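Local coordinates for phenylacetic acid degradation protein PaaI (Thermus thermophilus HB8, PDB 1WLU) that probably acts as a hot dog-fold acyl-CoA thioesterase, binding coenzyme A and hydrolysing acyl-CoA thioesters in the phenylacetic acid degradation pathway, at residues A[94-99]-A[112-117]; A[9-14]-A[40-45]; A[76-81]-A[100-105]. All blocks are in the same frame, centred on the assembly; numbering follows the deposited sequence.

Contact 1: residues A[94-99]-A[112-117]; sequences ATYRVE and GTVFRL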
ATOM      1  N   ALA A  94     -14.384  -5.190  -2.120  1.00 13.33           N
ATOM      2  CA  ALA A  94     -14.495  -5.330  -0.673  1.00 12.78           C
ATOM      3  C   ALA A  94     -13.095  -5.222  -0.085  1.00 13.14           C
ATOM      4  O   ALA A  94     -12.113  -5.579  -0.735  1.00 13.16           O
ATOM      5  CB  ALA A  94     -15.128  -6.676  -0.308  1.00 13.25           C
ATOM      6  N   THR A  95     -13.007  -4.725   1.144  1.00 12.88           N
ATOM      7  CA  THR A  95     -11.722  -4.547   1.802  1.00 12.70           C
ATOM      8  C   THR A  95     -11.711  -5.207   3.174  1.00 12.57           C
ATOM      9  O   THR A  95     -12.702  -5.159   3.908  1.00 12.68           O
ATOM     10  CB  THR A  95     -11.398  -3.044   1.923  1.00 12.05           C
ATOM     11  OG1 THR A  95     -11.321  -2.478   0.609  1.00 12.44           O
ATOM     12  CG2 THR A  95     -10.072  -2.826   2.646  1.00 13.55           C
ATOM     13  N   TYR A  96     -10.580  -5.826   3.503  1.00 12.06           N
ATOM     14  CA  TYR A  96     -10.412  -6.532   4.766  1.00 11.99           C
ATOM     15  C   TYR A  96      -9.119  -6.169   5.469  1.00 11.98           C
ATOM     16  O   TYR A  96      -8.118  -5.849   4.827  1.00 13.32           O
ATOM     17  CB  TYR A  96     -10.418  -8.049   4.521  1.00 12.96           C
ATOM     18  CG  TYR A  96     -11.691  -8.543   3.888  1.00 12.31           C
ATOM     19  CD1 TYR A  96     -11.957  -8.312   2.538  1.00 12.88           C
ATOM     20  CD2 TYR A  96     -12.688  -9.126   4.667  1.00 12.97           C
ATOM     21  CE1 TYR A  96     -13.192  -8.635   1.984  1.00 14.18           C
ATOM     22  CE2 TYR A  96     -13.927  -9.453   4.123  1.00 13.06           C
ATOM     23  CZ  TYR A  96     -14.172  -9.196   2.785  1.00 14.41           C
ATOM     24  OH  TYR A  96     -15.417  -9.447   2.258  1.00 15.29           O
ATOM     25  N   ARG A  97      -9.158  -6.217   6.796  1.00 12.15           N
ATOM     26  CA  ARG A  97      -7.984  -5.968   7.619  1.00 13.00           C
ATOM     27  C   ARG A  97      -7.625  -7.315   8.225  1.00 13.26           C
ATOM     28  O   ARG A  97      -8.494  -8.019   8.743  1.00 13.98           O
ATOM     29  CB  ARG A  97      -8.279  -4.977   8.747  1.00 14.87           C
ATOM     30  CG  ARG A  97      -7.254  -5.067   9.880  1.00 18.56           C
ATOM     31  CD  ARG A  97      -7.356  -3.938  10.891  1.00 21.60           C
ATOM     32  NE  ARG A  97      -8.702  -3.766  11.424  1.00 24.48           N
ATOM     33  CZ  ARG A  97      -9.558  -2.837  11.008  1.00 25.01           C
ATOM     34  NH1 ARG A  97      -9.210  -1.988  10.048  1.00 24.43           N
ATOM     35  NH2 ARG A  97     -10.764  -2.757  11.555  1.00 26.28           N
ATOM     36  N   VAL A  98      -6.352  -7.678   8.152  1.00 11.77           N
ATOM     37  CA  VAL A  98      -5.906  -8.944   8.707  1.00 12.16           C
ATOM     38  C   VAL A  98      -4.759  -8.726   9.681  1.00 12.97           C
ATOM     39  O   VAL A  98      -3.675  -8.284   9.297  1.00 13.39           O
ATOM     40  CB  VAL A  98      -5.442  -9.916   7.597  1.00 12.22           C
ATOM     41  CG1 VAL A  98      -5.099 -11.270   8.206  1.00 12.86           C
ATOM     42  CG2 VAL A  98      -6.538 -10.078   6.550  1.00 14.83           C
ATOM     43  N   GLU A  99      -5.010  -9.021  10.949  1.00 12.66           N
ATOM     44  CA  GLU A  99      -3.988  -8.880  11.972  1.00 13.04           C
ATOM     45  C   GLU A  99      -3.242 -10.198  12.122  1.00 13.23           C
ATOM     46  O   GLU A  99      -3.856 -11.255  12.275  1.00 13.95           O
ATOM     47  CB  GLU A  99      -4.623  -8.483  13.305  1.00 13.84           C
ATOM     48  CG  GLU A  99      -5.042  -7.021  13.369  1.00 15.98           C
ATOM     49  CD  GLU A  99      -5.711  -6.656  14.677  1.00 20.21           C
ATOM     50  OE1 GLU A  99      -5.463  -7.348  15.686  1.00 22.22           O
ATOM     51  OE2 GLU A  99      -6.476  -5.667  14.696  1.00 23.55           O
ATOM     52  N   GLY A 112      -6.149  -5.551   2.572  1.00 12.42           N
ATOM     53  CA  GLY A 112      -6.352  -5.960   1.194  1.00 12.68           C
ATOM     54  C   GLY A 112      -7.725  -5.693   0.622  1.00 12.72           C
ATOM     55  O   GLY A 112      -8.723  -5.687   1.342  1.00 12.21           O
ATOM     56  N   THR A 113      -7.766  -5.464  -0.686  1.00 12.07           N
ATOM     57  CA  THR A 113      -9.012  -5.205  -1.385  1.00 12.54           C
ATOM     58  C   THR A 113      -9.182  -6.217  -2.504  1.00 12.96           C
ATOM     59  O   THR A 113      -8.235  -6.517  -3.234  1.00 12.45           O
ATOM     60  CB  THR A 113      -9.025  -3.786  -1.972  1.00 12.03           C
ATOM     61  OG1 THR A 113      -9.047  -2.841  -0.897  1.00 13.27           O
ATOM     62  CG2 THR A 113     -10.250  -3.575  -2.858  1.00 13.63           C
ATOM     63  N   VAL A 114     -10.392  -6.752  -2.623  1.00 12.63           N
ATOM     64  CA  VAL A 114     -10.701  -7.730  -3.657  1.00 13.56           C
ATOM     65  C   VAL A 114     -11.683  -7.168  -4.664  1.00 13.78           C
ATOM     66  O   VAL A 114     -12.364  -6.167  -4.414  1.00 13.99           O
ATOM     67  CB  VAL A 114     -11.372  -9.012  -3.089  1.00 13.61           C
ATOM     68  CG1 VAL A 114     -10.428  -9.751  -2.175  1.00 15.21           C
ATOM     69  CG2 VAL A 114     -12.664  -8.647  -2.360  1.00 14.67           C
ATOM     70  N   PHE A 115     -11.741  -7.833  -5.811  1.00 14.85           N
ATOM     71  CA  PHE A 115     -12.677  -7.494  -6.864  1.00 15.56           C
ATOM     72  C   PHE A 115     -13.682  -8.640  -6.787  1.00 16.42           C
ATOM     73  O   PHE A 115     -13.292  -9.809  -6.789  1.00 17.53           O
ATOM     74  CB  PHE A 115     -11.981  -7.487  -8.227  1.00 18.13           C
ATOM     75  CG  PHE A 115     -12.913  -7.236  -9.378  1.00 21.19           C
ATOM     76  CD1 PHE A 115     -13.449  -8.297 -10.101  1.00 23.13           C
ATOM     77  CD2 PHE A 115     -13.271  -5.939  -9.727  1.00 22.87           C
ATOM     78  CE1 PHE A 115     -14.332  -8.067 -11.156  1.00 24.98           C
ATOM     79  CE2 PHE A 115     -14.152  -5.698 -10.780  1.00 25.01           C
ATOM     80  CZ  PHE A 115     -14.682  -6.765 -11.495  1.00 24.43           C
ATOM     81  N   ARG A 116     -14.963  -8.305  -6.679  1.00 17.29           N
ATOM     82  CA  ARG A 116     -16.001  -9.326  -6.585  1.00 18.25           C
ATOM     83  C   ARG A 116     -16.444  -9.735  -7.981  1.00 20.45           C
ATOM     84  O   ARG A 116     -16.928  -8.911  -8.757  1.00 20.76           O
ATOM     85  CB  ARG A 116     -17.182  -8.789  -5.775  1.00 18.31           C
ATOM     86  CG  ARG A 116     -16.773  -8.246  -4.410  1.00 19.37           C
ATOM     87  CD  ARG A 116     -17.978  -7.794  -3.610  1.00 18.34           C
ATOM     88  NE  ARG A 116     -18.802  -8.925  -3.196  1.00 17.98           N
ATOM     89  CZ  ARG A 116     -20.035  -8.816  -2.717  1.00 18.64           C
ATOM     90  NH1 ARG A 116     -20.599  -7.621  -2.591  1.00 18.91           N
ATOM     91  NH2 ARG A 116     -20.706  -9.903  -2.359  1.00 18.94           N
ATOM     92  N   LEU A 117     -16.264 -11.015  -8.292  1.00 22.30           N
ATOM     93  CA  LEU A 117     -16.612 -11.556  -9.602  1.00 25.52           C
ATOM     94  C   LEU A 117     -18.115 -11.750  -9.778  1.00 27.42           C
ATOM     95  O   LEU A 117     -18.850 -11.667  -8.774  1.00 28.62           O
ATOM     96  CB  LEU A 117     -15.898 -12.894  -9.807  1.00 26.11           C
ATOM     97  CG  LEU A 117     -14.376 -12.892  -9.636  1.00 27.37           C
ATOM     98  CD1 LEU A 117     -13.853 -14.319  -9.690  1.00 28.37           C
ATOM     99  CD2 LEU A 117     -13.734 -12.037 -10.718  1.00 29.13           C
TER
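Thr95 and Thr113 meet hydroxyl to hydroxyl on the sheet face they share: the two OG1 atoms lie 2.8 Å apart in a hydrogen bond whose direction is open. The side chains cross obliquely and share one conformation, each OG1 anti to its own carbonyl carbon and beside its own N (chi1 -61° and -67°). Each CG2, anti to the backbone N, comes to lie close to a carbonyl oxygen of the partner strand, Thr95 CG2 to Gly112 O at 3.4 Å and Thr113 CG2 to Ala94 O at 3.5 Å. This non-hydrogen-bonded pair brings the two CA atoms to 4.2 Å and packs beside Phe71 and Arg67 of the second subunit. The strands run antiparallel in the hairpin 93-102/105-116 of the hot dog sheet, and the hydrogen-bonded pairs Ala94-Val114 and Tyr96-Gly112 flank the threonines. Of their four backbone bonds, the longest is Ala94 N to Val114 O at 3.2 Å. Ala94, Tyr96 and Val114 share the opposite face. Val114 places CG2 between its own N and carbonyl carbon, and this methyl reaches Ala94 CB at 3.8 Å; it also lies at the edge of the Tyr96 ring, near its plane, 4.4 Å from CE1. Gly112 O approaches the same ring at its edge. Phe51 and Ser55 of helix 40-56 pack against both Tyr96 and Val114, and Val114 also lies near Ala63, a coenzyme A-binding residue.

Contact 2: residues A[9-14]-A[40-45]; sequences LGLKVL and GGFLYA
Leu9 approaches Phe42 of helix 40-56 with 8.0 Å between the CA atoms, just where the chain leaves helix 4-8 through a Schellman motif at Gly10 (phi 76°) before extending into strand 12-17. No hydrogen bond links the two segments; the contact is made mainly by branched aliphatic tips against a ring and a methyl. Leu9 holds CG anti to its carbonyl carbon (chi1 -66°) and divides its two methyls between neighbours on the helix: CD1 meets Ala45 CB at 3.6 Å, while CD2 lies 4.1 Å from Phe42 CD1. The Leu9 and Phe42 side chains point in opposing senses as they pass. Phe42 CG is anti to the backbone N (chi1 173°), and the ring beyond it presents its CD1-CE1 side to the leucines. Leu9 O sits at the ring edge, close to the ring plane, 4.1 Å from CE1. Leu11 adds a second leucine, its CD2 approaching Phe42 CE1 obliquely at 4.2 Å, and packs further along the helix on Leu46 and Ser49. Around this apolar group, His31 stacks on the Phe42 ring, and Phe5 of the fourth subunit packs on both Leu9 and Phe42. The buried arrangement belongs to the hot dog fold, in which an antiparallel sheet wraps a long central helix; here the N-terminal connection is packed against the first turns of that helix.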
ATOM      1  N   LEU A   9       1.767 -25.530   3.348  1.00 15.35           N
ATOM      2  CA  LEU A   9       2.363 -24.702   4.393  1.00 15.26           C
ATOM      3  C   LEU A   9       1.960 -25.137   5.800  1.00 15.12           C
ATOM      4  O   LEU A   9       2.446 -24.583   6.786  1.00 15.94           O
ATOM      5  CB  LEU A   9       1.976 -23.234   4.188  1.00 15.77           C
ATOM      6  CG  LEU A   9       2.516 -22.549   2.933  1.00 17.88           C
ATOM      7  CD1 LEU A   9       2.009 -21.115   2.876  1.00 18.38           C
ATOM      8  CD2 LEU A   9       4.036 -22.577   2.948  1.00 19.34           C
ATOM      9  N   GLY A  10       1.067 -26.122   5.883  1.00 15.60           N
ATOM     10  CA  GLY A  10       0.616 -26.620   7.172  1.00 15.89           C
ATOM     11  C   GLY A  10      -0.373 -25.713   7.881  1.00 15.55           C
ATOM     12  O   GLY A  10      -0.509 -25.765   9.103  1.00 16.38           O
ATOM     13  N   LEU A  11      -1.077 -24.888   7.115  1.00 15.49           N
ATOM     14  CA  LEU A  11      -2.038 -23.959   7.695  1.00 15.68           C
ATOM     15  C   LEU A  11      -3.374 -24.623   8.005  1.00 16.70           C
ATOM     16  O   LEU A  11      -3.773 -25.589   7.349  1.00 18.74           O
ATOM     17  CB  LEU A  11      -2.254 -22.776   6.748  1.00 16.00           C
ATOM     18  CG  LEU A  11      -0.979 -22.070   6.276  1.00 15.82           C
ATOM     19  CD1 LEU A  11      -1.360 -20.846   5.451  1.00 16.39           C
ATOM     20  CD2 LEU A  11      -0.130 -21.664   7.473  1.00 15.54           C
ATOM     21  N   LYS A  12      -4.055 -24.096   9.017  1.00 15.83           N
ATOM     22  CA  LYS A  12      -5.353 -24.615   9.428  1.00 16.25           C
ATOM     23  C   LYS A  12      -6.305 -23.454   9.668  1.00 16.19           C
ATOM     24  O   LYS A  12      -5.875 -22.340   9.962  1.00 16.18           O
ATOM     25  CB  LYS A  12      -5.213 -25.436  10.709  1.00 19.32           C
ATOM     26  CG  LYS A  12      -4.295 -26.641  10.563  1.00 23.74           C
ATOM     27  CD  LYS A  12      -4.171 -27.409  11.864  1.00 26.51           C
ATOM     28  CE  LYS A  12      -3.226 -28.591  11.709  1.00 29.63           C
ATOM     29  NZ  LYS A  12      -3.108 -29.376  12.968  1.00 32.74           N
ATOM     30  N   VAL A  13      -7.600 -23.713   9.532  1.00 14.93           N
ATOM     31  CA  VAL A  13      -8.598 -22.678   9.752  1.00 14.53           C
ATOM     32  C   VAL A  13      -9.119 -22.793  11.178  1.00 14.42           C
ATOM     33  O   VAL A  13      -9.517 -23.877  11.612  1.00 13.70           O
ATOM     34  CB  VAL A  13      -9.777 -22.820   8.763  1.00 14.14           C
ATOM     35  CG1 VAL A  13     -10.834 -21.757   9.044  1.00 16.03           C
ATOM     36  CG2 VAL A  13      -9.271 -22.700   7.332  1.00 15.54           C
ATOM     37  N   LEU A  14      -9.096 -21.687  11.916  1.00 13.83           N
ATOM     38  CA  LEU A  14      -9.581 -21.683  13.290  1.00 14.23           C
ATOM     39  C   LEU A  14     -10.960 -21.047  13.382  1.00 14.52           C
ATOM     40  O   LEU A  14     -11.646 -21.180  14.395  1.00 15.95           O
ATOM     41  CB  LEU A  14      -8.612 -20.938  14.211  1.00 14.79           C
ATOM     42  CG  LEU A  14      -7.182 -21.479  14.290  1.00 16.43           C
ATOM     43  CD1 LEU A  14      -6.441 -20.741  15.396  1.00 18.30           C
ATOM     44  CD2 LEU A  14      -7.191 -22.976  14.567  1.00 19.10           C
ATOM     45  N   GLY A  40       9.064 -13.397   4.747  1.00 14.59           N
ATOM     46  CA  GLY A  40       7.941 -12.490   4.574  1.00 14.56           C
ATOM     47  C   GLY A  40       6.828 -13.120   3.762  1.00 15.16           C
ATOM     48  O   GLY A  40       5.648 -12.810   3.954  1.00 15.04           O
ATOM     49  N   GLY A  41       7.206 -14.003   2.843  1.00 14.11           N
ATOM     50  CA  GLY A  41       6.234 -14.677   2.004  1.00 14.82           C
ATOM     51  C   GLY A  41       5.387 -15.670   2.773  1.00 14.38           C
ATOM     52  O   GLY A  41       4.243 -15.933   2.404  1.00 14.50           O
ATOM     53  N   PHE A  42       5.947 -16.239   3.837  1.00 14.45           N
ATOM     54  CA  PHE A  42       5.188 -17.186   4.640  1.00 13.41           C
ATOM     55  C   PHE A  42       4.148 -16.419   5.448  1.00 13.55           C
ATOM     56  O   PHE A  42       2.982 -16.812   5.504  1.00 13.46           O
ATOM     57  CB  PHE A  42       6.098 -17.963   5.593  1.00 14.32           C
ATOM     58  CG  PHE A  42       5.344 -18.832   6.557  1.00 14.13           C
ATOM     59  CD1 PHE A  42       4.737 -20.007   6.125  1.00 14.31           C
ATOM     60  CD2 PHE A  42       5.184 -18.442   7.882  1.00 14.78           C
ATOM     61  CE1 PHE A  42       3.975 -20.780   7.002  1.00 15.16           C
ATOM     62  CE2 PHE A  42       4.424 -19.208   8.766  1.00 15.21           C
ATOM     63  CZ  PHE A  42       3.819 -20.378   8.323  1.00 15.06           C
ATOM     64  N   LEU A  43       4.571 -15.326   6.077  1.00 12.86           N
ATOM     65  CA  LEU A  43       3.653 -14.521   6.871  1.00 13.05           C
ATOM     66  C   LEU A  43       2.577 -13.923   5.972  1.00 12.81           C
ATOM     67  O   LEU A  43       1.406 -13.863   6.346  1.00 13.09           O
ATOM     68  CB  LEU A  43       4.413 -13.420   7.613  1.00 13.88           C
ATOM     69  CG  LEU A  43       5.434 -13.940   8.633  1.00 14.68           C
ATOM     70  CD1 LEU A  43       6.139 -12.765   9.286  1.00 17.44           C
ATOM     71  CD2 LEU A  43       4.735 -14.800   9.683  1.00 17.46           C
ATOM     72  N   TYR A  44       2.968 -13.490   4.778  1.00 12.77           N
ATOM     73  CA  TYR A  44       1.996 -12.934   3.849  1.00 13.18           C
ATOM     74  C   TYR A  44       1.020 -14.022   3.404  1.00 13.41           C
ATOM     75  O   TYR A  44      -0.185 -13.790   3.348  1.00 12.86           O
ATOM     76  CB  TYR A  44       2.694 -12.327   2.629  1.00 12.70           C
ATOM     77  CG  TYR A  44       1.737 -11.741   1.608  1.00 12.14           C
ATOM     78  CD1 TYR A  44       1.107 -12.552   0.661  1.00 13.19           C
ATOM     79  CD2 TYR A  44       1.455 -10.377   1.599  1.00 13.59           C
ATOM     80  CE1 TYR A  44       0.220 -12.015  -0.271  1.00 14.52           C
ATOM     81  CE2 TYR A  44       0.571  -9.831   0.677  1.00 14.81           C
ATOM     82  CZ  TYR A  44      -0.040 -10.651  -0.256  1.00 15.32           C
ATOM     83  OH  TYR A  44      -0.903 -10.096  -1.176  1.00 19.14           O
ATOM     84  N   ALA A  45       1.536 -15.210   3.095  1.00 12.95           N
ATOM     85  CA  ALA A  45       0.675 -16.308   2.662  1.00 13.18           C
ATOM     86  C   ALA A  45      -0.376 -16.606   3.726  1.00 12.80           C
ATOM     87  O   ALA A  45      -1.533 -16.889   3.409  1.00 13.19           O
ATOM     88  CB  ALA A  45       1.510 -17.551   2.384  1.00 13.58           C
TER

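Contact 3: residues A[76-81]-A[100-105]; sequences AGARVE and VVSEGK
Ser102 OG donates to Arg79 O over 2.7 Å, approaching from above the carbonyl plane, 38° out of it. The hydroxyl gets there because OG stands anti to the backbone N (chi1 -179°). Next along the strands, Glu81 and Val101 form a hydrogen-bonded antiparallel pair: Glu81 N donates to Val101 O and Val101 N to Glu81 O, both at 2.8 Å. Arg79 N is met by a water at 2.9 Å, which in turn donates to Glu103 OE2 at 2.8 Å, bridging the strand start to the turn. The Arg79 guanidinium turns away to a salt bridge from NE to Glu26 OE1. Ser102 N and O both bond to Lys105, closing the type I' turn. On the apolar side Val80 CG2 and Val100 CG1 press together at 3.4 Å, closer than two methyls normally come, with Leu46 and Ala47 of helix 40-56 packed on Val80 and Val100 respectively. Past the Glu81-Val101 pair, therefore, the strands of hairpin 79-89/93-102 stay joined through a serine hydroxyl and a water instead of paired backbone bonds, while apolar packing faces helix 40-56.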
ATOM      1  N   ALA A  76      11.727 -20.022  14.154  1.00 19.91           N
ATOM      2  CA  ALA A  76      11.175 -21.359  13.993  1.00 20.21           C
ATOM      3  C   ALA A  76      10.442 -21.773  15.263  1.00 19.52           C
ATOM      4  O   ALA A  76      10.907 -21.511  16.374  1.00 19.83           O
ATOM      5  CB  ALA A  76      12.291 -22.351  13.687  1.00 21.99           C
ATOM      6  N   GLY A  77       9.290 -22.412  15.089  1.00 18.94           N
ATOM      7  CA  GLY A  77       8.511 -22.864  16.227  1.00 18.91           C
ATOM      8  C   GLY A  77       7.407 -21.918  16.657  1.00 19.20           C
ATOM      9  O   GLY A  77       6.506 -22.306  17.399  1.00 20.43           O
ATOM     10  N   ALA A  78       7.465 -20.674  16.195  1.00 17.76           N
ATOM     11  CA  ALA A  78       6.449 -19.699  16.563  1.00 17.20           C
ATOM     12  C   ALA A  78       5.076 -20.068  16.018  1.00 17.21           C
ATOM     13  O   ALA A  78       4.939 -20.452  14.854  1.00 17.73           O
ATOM     14  CB  ALA A  78       6.846 -18.315  16.063  1.00 18.37           C
ATOM     15  N   ARG A  79       4.069 -19.965  16.879  1.00 17.80           N
ATOM     16  CA  ARG A  79       2.687 -20.234  16.503  1.00 18.71           C
ATOM     17  C   ARG A  79       2.131 -18.875  16.102  1.00 18.14           C
ATOM     18  O   ARG A  79       2.208 -17.916  16.872  1.00 19.11           O
ATOM     19  CB  ARG A  79       1.900 -20.784  17.696  1.00 21.26           C
ATOM     20  CG  ARG A  79       2.270 -22.202  18.107  1.00 27.64           C
ATOM     21  CD  ARG A  79       1.787 -23.217  17.081  1.00 32.56           C
ATOM     22  NE  ARG A  79       1.925 -24.590  17.561  1.00 36.95           N
ATOM     23  CZ  ARG A  79       1.510 -25.662  16.893  1.00 39.23           C
ATOM     24  NH1 ARG A  79       0.927 -25.526  15.710  1.00 39.36           N
ATOM     25  NH2 ARG A  79       1.676 -26.874  17.410  1.00 40.76           N
ATOM     26  N   VAL A  80       1.571 -18.789  14.903  1.00 16.66           N
ATOM     27  CA  VAL A  80       1.046 -17.523  14.418  1.00 16.32           C
ATOM     28  C   VAL A  80      -0.363 -17.665  13.849  1.00 15.66           C
ATOM     29  O   VAL A  80      -0.732 -18.717  13.328  1.00 15.37           O
ATOM     30  CB  VAL A  80       2.004 -16.939  13.349  1.00 18.35           C
ATOM     31  CG1 VAL A  80       2.113 -17.898  12.179  1.00 20.53           C
ATOM     32  CG2 VAL A  80       1.534 -15.567  12.901  1.00 19.05           C
ATOM     33  N   GLU A  81      -1.142 -16.594  13.966  1.00 14.76           N
ATOM     34  CA  GLU A  81      -2.516 -16.555  13.477  1.00 16.08           C
ATOM     35  C   GLU A  81      -2.755 -15.302  12.650  1.00 14.18           C
ATOM     36  O   GLU A  81      -2.139 -14.264  12.893  1.00 15.02           O
ATOM     37  CB  GLU A  81      -3.503 -16.524  14.648  1.00 19.06           C
ATOM     38  CG  GLU A  81      -3.740 -17.835  15.359  1.00 23.06           C
ATOM     39  CD  GLU A  81      -4.612 -17.651  16.587  1.00 22.56           C
ATOM     40  OE1 GLU A  81      -5.394 -16.672  16.625  1.00 24.95           O
ATOM     41  OE2 GLU A  81      -4.521 -18.484  17.512  1.00 27.57           O
ATOM     42  N   VAL A 100      -1.917 -10.135  12.049  1.00 13.19           N
ATOM     43  CA  VAL A 100      -1.081 -11.323  12.199  1.00 12.75           C
ATOM     44  C   VAL A 100      -0.556 -11.261  13.627  1.00 13.08           C
ATOM     45  O   VAL A 100       0.181 -10.341  13.995  1.00 14.13           O
ATOM     46  CB  VAL A 100       0.074 -11.321  11.178  1.00 13.07           C
ATOM     47  CG1 VAL A 100       0.909 -12.581  11.327  1.00 13.97           C
ATOM     48  CG2 VAL A 100      -0.499 -11.241   9.766  1.00 14.67           C
ATOM     49  N   VAL A 101      -0.952 -12.248  14.424  1.00 13.69           N
ATOM     50  CA  VAL A 101      -0.612 -12.295  15.838  1.00 14.53           C
ATOM     51  C   VAL A 101       0.115 -13.558  16.281  1.00 15.56           C
ATOM     52  O   VAL A 101      -0.171 -14.655  15.806  1.00 15.88           O
ATOM     53  CB  VAL A 101      -1.907 -12.163  16.680  1.00 15.53           C
ATOM     54  CG1 VAL A 101      -1.582 -12.138  18.162  1.00 17.34           C
ATOM     55  CG2 VAL A 101      -2.666 -10.907  16.268  1.00 16.53           C
ATOM     56  N   SER A 102       1.060 -13.393  17.199  1.00 15.52           N
ATOM     57  CA  SER A 102       1.803 -14.523  17.745  1.00 16.46           C
ATOM     58  C   SER A 102       2.030 -14.249  19.222  1.00 18.24           C
ATOM     59  O   SER A 102       2.601 -13.223  19.589  1.00 18.46           O
ATOM     60  CB  SER A 102       3.147 -14.705  17.037  1.00 16.13           C
ATOM     61  OG  SER A 102       3.844 -15.823  17.578  1.00 18.27           O
ATOM     62  N   GLU A 103       1.562 -15.166  20.063  1.00 20.67           N
ATOM     63  CA  GLU A 103       1.701 -15.033  21.508  1.00 23.73           C
ATOM     64  C   GLU A 103       1.204 -13.679  22.014  1.00 23.30           C
ATOM     65  O   GLU A 103       1.860 -13.030  22.829  1.00 24.84           O
ATOM     66  CB  GLU A 103       3.160 -15.243  21.920  1.00 25.90           C
ATOM     67  CG  GLU A 103       3.717 -16.613  21.552  1.00 30.20           C
ATOM     68  CD  GLU A 103       2.896 -17.755  22.124  1.00 33.76           C
ATOM     69  OE1 GLU A 103       2.689 -17.785  23.356  1.00 36.71           O
ATOM     70  OE2 GLU A 103       2.460 -18.628  21.341  1.00 35.64           O
ATOM     71  N   GLY A 104       0.045 -13.258  21.514  1.00 22.56           N
ATOM     72  CA  GLY A 104      -0.545 -12.000  21.939  1.00 22.94           C
ATOM     73  C   GLY A 104       0.070 -10.720  21.401  1.00 22.49           C
ATOM     74  O   GLY A 104      -0.347  -9.629  21.786  1.00 25.29           O
ATOM     75  N   LYS A 105       1.052 -10.839  20.515  1.00 20.64           N
ATOM     76  CA  LYS A 105       1.701  -9.660  19.947  1.00 19.53           C
ATOM     77  C   LYS A 105       1.345  -9.486  18.475  1.00 17.21           C
ATOM     78  O   LYS A 105       1.247 -10.466  17.738  1.00 16.11           O
ATOM     79  CB  LYS A 105       3.221  -9.778  20.084  1.00 21.92           C
ATOM     80  CG  LYS A 105       3.716  -9.937  21.516  1.00 26.40           C
ATOM     81  CD  LYS A 105       3.406  -8.709  22.356  1.00 29.73           C
ATOM     82  CE  LYS A 105       3.936  -8.864  23.773  1.00 32.67           C
ATOM     83  NZ  LYS A 105       5.410  -9.069  23.792  1.00 34.73           N
TER
HETATM   84  O   HOH W   1       4.595 -19.467  19.655  1.00 24.67           O

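Overall arrangement
Contact 2 closes first along the chain, before contacts 1 and 3 open; these then alternate, both using strand 93-102, where residues 94-99 run directly into 100-105. The two lie on opposite sides of the chain's centre, about 22 Å apart between centres. The centre of contact 2 is about 11 Å from that of contact 3 and 17 Å from that of contact 1. Leu14 CD1 touches Glu81 OE2 at 3.6 Å, joining contacts 2 and 3. All three reach one antiparallel sheet: contacts 1 and 3 join strand 93-102 to both its neighbours, 105-116 and 79-89, while contact 2 packs the N-terminal connection on helix 40-56, which the sheet wraps as in the hot dog fold.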